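Local coordinates for protein ATP synthase epsilon chain (Caldalkalibacillus thermarum TA2.A1, PDB 5IK2) that probably serves as the F1 epsilon subunit in rotary, proton-driven ATP synthesis, and binds ATP at the meeting of its beta-sandwich and its C-terminal helices, at residues H[5-10]-H[74-79]; H[24-29]-H[47-52]; H[41-46]-H[66-71]; H[81-86]-H[125-130]. The protein carries 2 engineered substitutions. One frame throughout, in Å; residues are numbered along the deposited sequence.

Interaction 1 (H[5-10]-H[74-79])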
# COMPACT_ATOMS: atom_id res chain seq x y z
N GLN H 5 -33.71 -53.18 35.41
CA GLN H 5 -33.07 -52.09 34.66
C GLN H 5 -33.86 -51.83 33.37
O GLN H 5 -34.22 -52.77 32.66
CB GLN H 5 -31.60 -52.45 34.34
CG GLN H 5 -30.73 -51.27 33.93
CD GLN H 5 -30.28 -50.40 35.10
OE1 GLN H 5 -29.82 -50.91 36.13
NE2 GLN H 5 -30.39 -49.08 34.94
N VAL H 6 -34.12 -50.55 33.09
CA VAL H 6 -34.94 -50.13 31.95
C VAL H 6 -34.16 -49.14 31.09
O VAL H 6 -33.56 -48.21 31.61
CB VAL H 6 -36.25 -49.43 32.39
CG1 VAL H 6 -37.19 -49.23 31.20
CG2 VAL H 6 -36.95 -50.22 33.49
N ASP H 7 -34.19 -49.36 29.77
CA ASP H 7 -33.62 -48.43 28.79
C ASP H 7 -34.66 -48.08 27.73
O ASP H 7 -35.14 -48.97 27.03
CB ASP H 7 -32.39 -49.04 28.11
CG ASP H 7 -31.13 -49.02 28.98
OD1 ASP H 7 -31.14 -48.44 30.09
OD2 ASP H 7 -30.12 -49.60 28.55
N ILE H 8 -35.02 -46.80 27.64
CA ILE H 8 -35.81 -46.27 26.53
C ILE H 8 -34.83 -45.52 25.62
O ILE H 8 -34.19 -44.56 26.05
CB ILE H 8 -36.94 -45.33 27.01
CG1 ILE H 8 -37.99 -46.15 27.78
CG2 ILE H 8 -37.59 -44.60 25.83
CD1 ILE H 8 -38.97 -45.33 28.59
N VAL H 9 -34.74 -45.97 24.37
CA VAL H 9 -33.71 -45.53 23.43
C VAL H 9 -34.34 -45.19 22.06
O VAL H 9 -35.37 -45.75 21.69
CB VAL H 9 -32.63 -46.64 23.29
CG1 VAL H 9 -31.62 -46.34 22.18
CG2 VAL H 9 -31.90 -46.83 24.62
N THR H 10 -33.72 -44.25 21.35
CA THR H 10 -34.04 -43.94 19.95
C THR H 10 -32.80 -44.24 19.09
O THR H 10 -31.76 -44.61 19.63
CB THR H 10 -34.49 -42.47 19.79
OG1 THR H 10 -33.37 -41.59 19.94
CG2 THR H 10 -35.56 -42.11 20.81
N LYS H 74 -33.24 -57.54 31.92
CA LYS H 74 -33.24 -56.22 31.28
C LYS H 74 -34.55 -55.95 30.52
O LYS H 74 -35.17 -56.88 30.01
CB LYS H 74 -32.05 -56.13 30.31
CG LYS H 74 -31.83 -54.80 29.60
CD LYS H 74 -31.41 -53.69 30.54
CE LYS H 74 -31.22 -52.37 29.81
NZ LYS H 74 -30.18 -52.45 28.74
N VAL H 75 -34.94 -54.67 30.46
CA VAL H 75 -36.11 -54.22 29.69
C VAL H 75 -35.69 -53.11 28.72
O VAL H 75 -35.28 -52.04 29.16
CB VAL H 75 -37.23 -53.70 30.63
CG1 VAL H 75 -38.41 -53.16 29.82
CG2 VAL H 75 -37.68 -54.79 31.59
N ASN H 76 -35.81 -53.37 27.42
CA ASN H 76 -35.48 -52.40 26.37
C ASN H 76 -36.72 -51.91 25.63
O ASN H 76 -37.64 -52.70 25.36
CB ASN H 76 -34.51 -53.02 25.37
CG ASN H 76 -33.13 -53.27 25.96
OD1 ASN H 76 -32.62 -52.47 26.73
ND2 ASN H 76 -32.53 -54.39 25.58
N ILE H 77 -36.75 -50.62 25.33
CA ILE H 77 -37.75 -50.03 24.44
C ILE H 77 -37.02 -49.21 23.38
O ILE H 77 -36.42 -48.18 23.69
CB ILE H 77 -38.77 -49.15 25.21
CG1 ILE H 77 -39.69 -50.03 26.06
CG2 ILE H 77 -39.61 -48.30 24.25
CD1 ILE H 77 -40.52 -49.28 27.08
N LEU H 78 -37.06 -49.69 22.13
CA LEU H 78 -36.50 -48.99 20.98
C LEU H 78 -37.65 -48.34 20.21
O LEU H 78 -38.63 -49.01 19.89
CB LEU H 78 -35.74 -49.96 20.07
CG LEU H 78 -34.33 -50.37 20.52
CD1 LEU H 78 -34.35 -51.23 21.78
CD2 LEU H 78 -33.61 -51.10 19.40
N ALA H 79 -37.53 -47.04 19.92
CA ALA H 79 -38.61 -46.28 19.27
C ALA H 79 -38.09 -45.16 18.36
O ALA H 79 -36.97 -44.71 18.52
CB ALA H 79 -39.54 -45.70 20.32
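Lys74 sets out with CG anti to its backbone N (chi1 -177°), Asp7 with CG anti to its carbonyl carbon (chi1 -77°); a bend at chi2 of the lysine turns CD toward Gln5, and a second at chi4 (-60°) sets NZ beside the acid. The two side chains belong to neighbouring parallel strands of the beta-sandwich domain and cross at about a right angle. NZ meets Asp7 OD2 at 2.9 Å in a salt bridge, coming from above the carboxylate plane, and also gives a hydrogen bond to Asn76 OD1, in its carbonyl plane on a lone pair, at 3.2 Å. Asn76 is held at its other end as well, ND2 bonding to Glu69 on the next strand. Beneath, the ladder is regular: Asp7 N to Val75 O is 3.0 Å, and Asp7 O takes the N-H of Ile77 at 2.9 Å. The opposite face of the sheet is apolar, with Val6 and Ile8 beside Val75 and Ile77. Both isoleucines also touch Val50 of strand 48-54, which puts this face in the interior of the sandwich. There Ile8 and Ile77 lie side by side and point the same way, Ile8 CG1 resting 4.0 Å from Ile77 CB.

Interaction 2 (H[24-29]-H[47-52])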
# COMPACT_ATOMS: atom_id res chain seq x y z
N ILE H 24 -45.00 -49.63 32.81
CA ILE H 24 -46.32 -49.71 32.19
C ILE H 24 -46.21 -49.23 30.74
O ILE H 24 -45.94 -48.06 30.49
CB ILE H 24 -47.37 -48.85 32.95
CG1 ILE H 24 -47.37 -49.15 34.46
CG2 ILE H 24 -48.77 -49.06 32.36
CD1 ILE H 24 -47.76 -50.57 34.85
N ALA H 25 -46.42 -50.15 29.80
CA ALA H 25 -46.34 -49.86 28.37
C ALA H 25 -47.58 -50.40 27.66
O ALA H 25 -48.07 -51.49 27.98
CB ALA H 25 -45.09 -50.48 27.78
N ARG H 26 -48.08 -49.64 26.68
CA ARG H 26 -49.30 -49.99 25.95
C ARG H 26 -48.97 -50.78 24.69
O ARG H 26 -48.68 -50.21 23.64
CB ARG H 26 -50.10 -48.73 25.62
CG ARG H 26 -51.54 -49.00 25.20
CD ARG H 26 -52.25 -47.72 24.81
NE ARG H 26 -52.26 -46.74 25.89
CZ ARG H 26 -52.55 -45.44 25.76
NH1 ARG H 26 -52.88 -44.92 24.58
NH2 ARG H 26 -52.51 -44.65 26.83
N GLY H 27 -49.01 -52.11 24.80
CA GLY H 27 -48.77 -53.00 23.67
C GLY H 27 -49.92 -52.99 22.68
O GLY H 27 -51.03 -52.56 23.01
N VAL H 28 -49.65 -53.47 21.47
CA VAL H 28 -50.67 -53.57 20.41
C VAL H 28 -51.86 -54.48 20.79
O VAL H 28 -52.98 -54.22 20.36
CB VAL H 28 -50.08 -54.01 19.04
CG1 VAL H 28 -49.25 -52.89 18.43
CG2 VAL H 28 -49.26 -55.30 19.14
N GLU H 29 -51.59 -55.51 21.59
CA GLU H 29 -52.63 -56.43 22.08
C GLU H 29 -53.23 -56.00 23.42
O GLU H 29 -54.40 -56.28 23.70
CB GLU H 29 -52.08 -57.86 22.19
CG GLU H 29 -51.47 -58.41 20.91
CD GLU H 29 -52.44 -58.39 19.73
OE1 GLU H 29 -53.61 -58.80 19.91
OE2 GLU H 29 -52.03 -57.97 18.62
N THR H 47 -48.48 -45.95 19.78
CA THR H 47 -48.01 -44.61 20.09
C THR H 47 -48.78 -44.12 21.32
O THR H 47 -49.97 -43.82 21.24
CB THR H 47 -48.20 -43.65 18.90
OG1 THR H 47 -47.39 -44.08 17.80
CG2 THR H 47 -47.82 -42.21 19.26
N ALA H 48 -48.08 -44.09 22.45
CA ALA H 48 -48.69 -43.78 23.75
C ALA H 48 -47.62 -43.43 24.79
O ALA H 48 -46.43 -43.63 24.54
CB ALA H 48 -49.52 -44.98 24.22
N PRO H 49 -48.04 -42.89 25.96
CA PRO H 49 -47.07 -42.66 27.04
C PRO H 49 -46.59 -43.96 27.68
O PRO H 49 -47.41 -44.86 27.93
CB PRO H 49 -47.86 -41.82 28.06
CG PRO H 49 -49.03 -41.28 27.31
CD PRO H 49 -49.36 -42.32 26.29
N VAL H 50 -45.29 -44.06 27.94
CA VAL H 50 -44.71 -45.16 28.72
C VAL H 50 -44.49 -44.65 30.15
O VAL H 50 -43.72 -43.72 30.36
CB VAL H 50 -43.37 -45.64 28.12
CG1 VAL H 50 -42.75 -46.74 28.98
CG2 VAL H 50 -43.56 -46.12 26.69
N ARG H 51 -45.19 -45.26 31.11
CA ARG H 51 -45.15 -44.83 32.51
C ARG H 51 -44.22 -45.74 33.32
O ARG H 51 -44.43 -46.95 33.37
CB ARG H 51 -46.57 -44.81 33.09
CG ARG H 51 -46.66 -44.54 34.58
CD ARG H 51 -47.97 -43.87 34.97
NE ARG H 51 -49.12 -44.35 34.20
CZ ARG H 51 -49.79 -45.49 34.42
NH1 ARG H 51 -49.44 -46.32 35.41
NH2 ARG H 51 -50.81 -45.81 33.64
N ILE H 52 -43.20 -45.13 33.94
CA ILE H 52 -42.23 -45.84 34.77
C ILE H 52 -42.41 -45.40 36.23
O ILE H 52 -42.27 -44.22 36.54
CB ILE H 52 -40.77 -45.53 34.34
CG1 ILE H 52 -40.57 -45.87 32.85
CG2 ILE H 52 -39.78 -46.32 35.19
CD1 ILE H 52 -39.22 -45.44 32.31
O HOH W 1 -46.83 -47.10 26.14
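Arg26 lays one face of its guanidinium over the methyl of Ala48, with CZ 3.4 Å from Ala48 CB and the methyl offset toward the rim of the group. The bend that permits this is at chi3 (-58°), where an otherwise extended chain turns NE; NH2 then comes obliquely to Pro49 CD at 4.0 Å. Further down the pair, Ile24 and Arg51 lie side by side and point the same way. Ile24 CG1 approaches Arg51 NH1 to 3.6 Å, while CG2 sits over a face of the same guanidinium. An alanine in place of Ile24 would keep CB but lose the CG1 and CG2 contacts, and would probably leave the Arg51 guanidinium less closely packed and freer to turn. The backbones join two antiparallel strands of the sandwich, 19-26 and 48-54, through one hydrogen-bonded pair: Ile24 N to Arg51 O at 2.8 Å and Arg51 N to Ile24 O at 3.0 Å. Beyond it the strands part, and a water takes over, accepting from Arg26 N and donating to Pro49 O, each at 2.9 Å. Val50 and Ile52 meanwhile pack on Ile8 of strand 4-9, and Pro49 touches Gln129 and Val130 of helix 114-133, so that strand 48-54 of the sandwich also touches the C-terminal helix. Across this contact both guanidinium groups lie against hydrocarbon and meet no acid; they take part by flat van der Waals overlap, and the specific polar links are made by the backbone and the bridging water.

Interaction 3 (H[41-46]-H[66-71])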
# COMPACT_ATOMS: atom_id res chain seq x y z
N LEU H 41 -39.92 -61.62 26.12
CA LEU H 41 -41.04 -61.19 25.28
C LEU H 41 -40.64 -60.04 24.36
O LEU H 41 -39.88 -59.15 24.77
CB LEU H 41 -42.22 -60.77 26.17
CG LEU H 41 -43.45 -60.10 25.54
CD1 LEU H 41 -44.17 -61.04 24.58
CD2 LEU H 41 -44.41 -59.63 26.63
N VAL H 42 -41.15 -60.06 23.13
CA VAL H 42 -41.05 -58.92 22.21
C VAL H 42 -42.45 -58.62 21.66
O VAL H 42 -43.15 -59.52 21.22
CB VAL H 42 -40.08 -59.21 21.04
CG1 VAL H 42 -40.04 -58.03 20.07
CG2 VAL H 42 -38.69 -59.53 21.57
N THR H 43 -42.83 -57.34 21.69
CA THR H 43 -44.13 -56.89 21.18
C THR H 43 -44.05 -55.45 20.67
O THR H 43 -43.35 -54.62 21.26
CB THR H 43 -45.22 -57.00 22.27
OG1 THR H 43 -46.48 -56.55 21.75
CG2 THR H 43 -44.87 -56.19 23.53
N PRO H 44 -44.75 -55.13 19.56
CA PRO H 44 -44.88 -53.72 19.17
C PRO H 44 -45.74 -52.93 20.15
O PRO H 44 -46.65 -53.49 20.78
CB PRO H 44 -45.55 -53.78 17.79
CG PRO H 44 -45.33 -55.17 17.30
CD PRO H 44 -45.33 -56.02 18.53
N LEU H 45 -45.44 -51.64 20.29
CA LEU H 45 -46.20 -50.74 21.16
C LEU H 45 -47.00 -49.77 20.31
O LEU H 45 -46.57 -49.38 19.22
CB LEU H 45 -45.25 -49.94 22.06
CG LEU H 45 -44.37 -50.72 23.04
CD1 LEU H 45 -43.42 -49.76 23.74
CD2 LEU H 45 -45.21 -51.48 24.05
N LYS H 46 -48.17 -49.39 20.81
CA LYS H 46 -48.94 -48.29 20.23
C LYS H 46 -48.26 -46.98 20.60
O LYS H 46 -47.54 -46.90 21.60
CB LYS H 46 -50.37 -48.28 20.76
CG LYS H 46 -51.20 -49.49 20.36
CD LYS H 46 -52.60 -49.42 20.97
CE LYS H 46 -53.43 -50.63 20.56
NZ LYS H 46 -54.81 -50.58 21.14
N GLY H 66 -42.53 -47.50 18.29
CA GLY H 66 -41.57 -48.32 19.04
C GLY H 66 -42.04 -49.72 19.37
O GLY H 66 -43.20 -50.06 19.14
N PHE H 67 -41.12 -50.53 19.88
CA PHE H 67 -41.41 -51.89 20.33
C PHE H 67 -40.68 -52.22 21.64
O PHE H 67 -39.62 -51.66 21.92
CB PHE H 67 -41.08 -52.92 19.24
CG PHE H 67 -39.60 -53.13 19.02
CD1 PHE H 67 -38.87 -52.25 18.23
CD2 PHE H 67 -38.95 -54.22 19.59
CE1 PHE H 67 -37.50 -52.45 18.02
CE2 PHE H 67 -37.59 -54.43 19.39
CZ PHE H 67 -36.87 -53.54 18.60
N LEU H 68 -41.27 -53.13 22.40
CA LEU H 68 -40.75 -53.56 23.70
C LEU H 68 -39.94 -54.83 23.54
O LEU H 68 -40.29 -55.69 22.73
CB LEU H 68 -41.92 -53.81 24.66
CG LEU H 68 -41.65 -54.23 26.10
CD1 LEU H 68 -40.90 -53.15 26.86
CD2 LEU H 68 -42.96 -54.55 26.79
N GLU H 69 -38.85 -54.95 24.30
CA GLU H 69 -38.07 -56.20 24.38
C GLU H 69 -37.74 -56.51 25.84
O GLU H 69 -36.91 -55.85 26.46
CB GLU H 69 -36.78 -56.10 23.56
CG GLU H 69 -36.08 -57.45 23.38
CD GLU H 69 -34.57 -57.43 23.61
OE1 GLU H 69 -34.04 -56.45 24.17
OE2 GLU H 69 -33.91 -58.42 23.23
N VAL H 70 -38.41 -57.53 26.38
CA VAL H 70 -38.28 -57.91 27.78
C VAL H 70 -37.33 -59.09 27.94
O VAL H 70 -37.37 -60.03 27.14
CB VAL H 70 -39.65 -58.30 28.38
CG1 VAL H 70 -39.53 -58.52 29.89
CG2 VAL H 70 -40.70 -57.23 28.07
N ARG H 71 -36.47 -59.01 28.94
CA ARG H 71 -35.77 -60.17 29.51
C ARG H 71 -36.01 -60.14 31.02
O ARG H 71 -36.44 -59.11 31.56
CB ARG H 71 -34.27 -60.11 29.20
CG ARG H 71 -33.86 -60.69 27.85
CD ARG H 71 -33.95 -59.68 26.72
NE ARG H 71 -32.95 -58.60 26.85
CZ ARG H 71 -31.67 -58.67 26.48
NH1 ARG H 71 -31.16 -59.78 25.92
NH2 ARG H 71 -30.88 -57.62 26.66
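Strands 41-44 and 66-70 run antiparallel, their axes 4.6 Å apart at closest and 170° between directions, with Leu41-Val70 and Thr43-Leu68 as hydrogen-bonded pairs. The carbonyls of Leu41 and Thr43 receive nearly linear bonds: Val70 N lies 2.7 Å from Leu41 O, and Leu68 N lies 2.8 Å from Thr43 O. Pro44 falls in a non-hydrogen-bonded pair with Phe67, where its missing N-H costs no bond to this strand, and Leu45 N makes a further bond to Gly66 O at 3.0 Å. On one face Val42 reaches two side chains with its two methyls. CG1 comes obliquely to the Phe67 ring, 4.0 Å from CD2, and CG2 meets Glu69 CG at 3.8 Å. In Phe67, chi1 of 72° holds CG between the backbone N and the carbonyl carbon, on the side of Val42. Its CB rests against Pro44 CA. This is the flank of the beta-sandwich that faces a chain of another protein: Leu41 and Val42 pair with a strand of that chain in a parallel ladder, so the sheet continues through the interface, and Thr43 OG1 bonds to that chain's backbone. On the other face the packing is aliphatic. Thr43 CG2 touches Leu68 CB at 4.0 Å, and Leu45 CD2 reaches the same CB at 4.1 Å. Leu68 also packs on Val75 and Ile77 of strand 74-79, and together with Val70 on Val34 of strand 31-34.

Interaction 4 (H[81-86]-H[125-130])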
# COMPACT_ATOMS: atom_id res chain seq x y z
N THR H 81 -39.24 -42.01 18.17
CA THR H 81 -39.09 -40.85 19.04
C THR H 81 -39.46 -41.21 20.47
O THR H 81 -40.37 -42.00 20.71
CB THR H 81 -39.97 -39.68 18.57
OG1 THR H 81 -41.32 -40.11 18.45
CG2 THR H 81 -39.49 -39.16 17.22
N ALA H 82 -38.72 -40.62 21.42
CA ALA H 82 -38.99 -40.77 22.85
C ALA H 82 -38.56 -39.49 23.56
O ALA H 82 -37.41 -39.07 23.43
CB ALA H 82 -38.25 -41.98 23.41
N GLU H 83 -39.48 -38.86 24.29
CA GLU H 83 -39.18 -37.62 25.02
C GLU H 83 -39.77 -37.61 26.42
O GLU H 83 -40.92 -38.01 26.62
CB GLU H 83 -39.70 -36.40 24.26
CG GLU H 83 -39.09 -36.17 22.88
CD GLU H 83 -39.91 -36.72 21.72
OE1 GLU H 83 -41.08 -37.13 21.92
OE2 GLU H 83 -39.39 -36.73 20.59
N LEU H 84 -38.97 -37.14 27.38
CA LEU H 84 -39.45 -36.79 28.72
C LEU H 84 -40.24 -35.47 28.61
O LEU H 84 -40.08 -34.75 27.62
CB LEU H 84 -38.27 -36.61 29.68
CG LEU H 84 -37.36 -37.83 29.91
CD1 LEU H 84 -36.01 -37.38 30.44
CD2 LEU H 84 -38.01 -38.82 30.86
N PRO H 85 -41.07 -35.13 29.62
CA PRO H 85 -41.90 -33.91 29.54
C PRO H 85 -41.12 -32.62 29.26
O PRO H 85 -41.55 -31.81 28.43
CB PRO H 85 -42.55 -33.84 30.93
CG PRO H 85 -42.58 -35.25 31.40
CD PRO H 85 -41.29 -35.83 30.91
N GLU H 86 -39.99 -32.44 29.93
CA GLU H 86 -39.17 -31.22 29.82
C GLU H 86 -38.54 -30.97 28.43
O GLU H 86 -38.26 -29.82 28.09
CB GLU H 86 -38.07 -31.18 30.90
CG GLU H 86 -36.97 -32.24 30.80
CD GLU H 86 -37.17 -33.43 31.73
OE1 GLU H 86 -38.33 -33.80 32.02
OE2 GLU H 86 -36.15 -34.01 32.17
N GLU H 125 -50.32 -35.79 19.68
CA GLU H 125 -51.22 -35.84 20.85
C GLU H 125 -50.58 -36.47 22.08
O GLU H 125 -50.80 -36.01 23.21
CB GLU H 125 -52.54 -36.55 20.50
CG GLU H 125 -53.42 -35.75 19.55
CD GLU H 125 -54.76 -36.42 19.28
OE1 GLU H 125 -54.81 -37.65 19.09
OE2 GLU H 125 -55.78 -35.69 19.23
N VAL H 126 -49.78 -37.52 21.87
CA VAL H 126 -49.04 -38.17 22.96
C VAL H 126 -47.96 -37.24 23.54
O VAL H 126 -47.74 -37.23 24.75
CB VAL H 126 -48.44 -39.53 22.51
CG1 VAL H 126 -47.44 -40.08 23.52
CG2 VAL H 126 -49.55 -40.54 22.29
N ARG H 127 -47.30 -36.47 22.68
CA ARG H 127 -46.35 -35.43 23.12
C ARG H 127 -47.01 -34.35 23.99
O ARG H 127 -46.40 -33.86 24.94
CB ARG H 127 -45.65 -34.78 21.92
CG ARG H 127 -44.49 -35.60 21.37
CD ARG H 127 -43.97 -35.02 20.06
NE ARG H 127 -42.75 -35.69 19.61
CZ ARG H 127 -42.14 -35.46 18.44
NH1 ARG H 127 -42.62 -34.56 17.58
NH2 ARG H 127 -41.03 -36.12 18.14
N LEU H 128 -48.25 -33.99 23.66
CA LEU H 128 -49.03 -33.03 24.44
C LEU H 128 -49.49 -33.59 25.79
O LEU H 128 -49.47 -32.88 26.79
CB LEU H 128 -50.23 -32.52 23.64
CG LEU H 128 -49.88 -31.68 22.40
CD1 LEU H 128 -51.03 -31.65 21.40
CD2 LEU H 128 -49.45 -30.27 22.78
N GLN H 129 -49.91 -34.86 25.81
CA GLN H 129 -50.30 -35.55 27.05
C GLN H 129 -49.16 -35.60 28.08
O GLN H 129 -49.38 -35.32 29.26
CB GLN H 129 -50.76 -36.99 26.77
CG GLN H 129 -52.15 -37.11 26.16
CD GLN H 129 -52.49 -38.55 25.78
OE1 GLN H 129 -52.17 -39.49 26.51
NE2 GLN H 129 -53.16 -38.73 24.64
N VAL H 130 -47.97 -35.96 27.62
CA VAL H 130 -46.79 -36.07 28.48
C VAL H 130 -46.26 -34.69 28.90
O VAL H 130 -45.70 -34.55 29.99
CB VAL H 130 -45.68 -36.93 27.81
CG1 VAL H 130 -44.41 -36.97 28.65
CG2 VAL H 130 -46.19 -38.35 27.59
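Glu83 OE2 takes a hydrogen bond from Arg127 NH2 at 3.0 Å, on its syn side but 31° out of the carboxylate plane. The companion bond runs from Arg127 NE to Glu83 OE1 at 3.2 Å, making a side-on, two-nitrogen salt bridge. The grip is not coplanar: the two flat groups stand 67° apart. Extended from CG to NE, Arg127 spans from its helix to the strand, where Thr81 CG2 lies 3.5 Å from NH2; the threonine's own hydroxyl bonds to Ser64. Thr81, Glu83 and Arg127 all belong to the ATP site of this protein, which holds no nucleotide in this chain. Here the acid and the arginine hold each other, with Arg123 and the engineered Ala92 of the same site close by. An alanine in place of Arg127 would probably leave the Glu83 carboxylate without its ionic mate and free to swing. Further along, Pro85 CG packs on Val130 CG1 at 3.7 Å. Helix 114-133 thus lies along the sandwich, with Val126 and Val130 on Ala62 of strand 57-64 and Pro49 of strand 48-54, while Leu128 turns to helix 90-104.

Overall arrangement
Interactions 1, 2 and 3 all lie in the beta-sandwich, and interaction 4 joins it to the C-terminal helix. Interactions 1 and 3 share a run of sheet, their centres about 9 Å apart, since strand 74-79 bonds to strand 66-70 on one side and strand 4-9 on the other. Interaction 2 packs against interaction 1, its Ile52 CD1 3.7 Å from Ile8 CD1, and it meets interaction 3 through Arg26 O and Lys46 N, 3.0 Å apart. Toward the ATP site of interaction 4, Ala82 touches Ile8 and Thr10, and Val126 touches Thr47 and Ala48. Interaction 3, centred about 19 Å from interaction 4, has no touch with it.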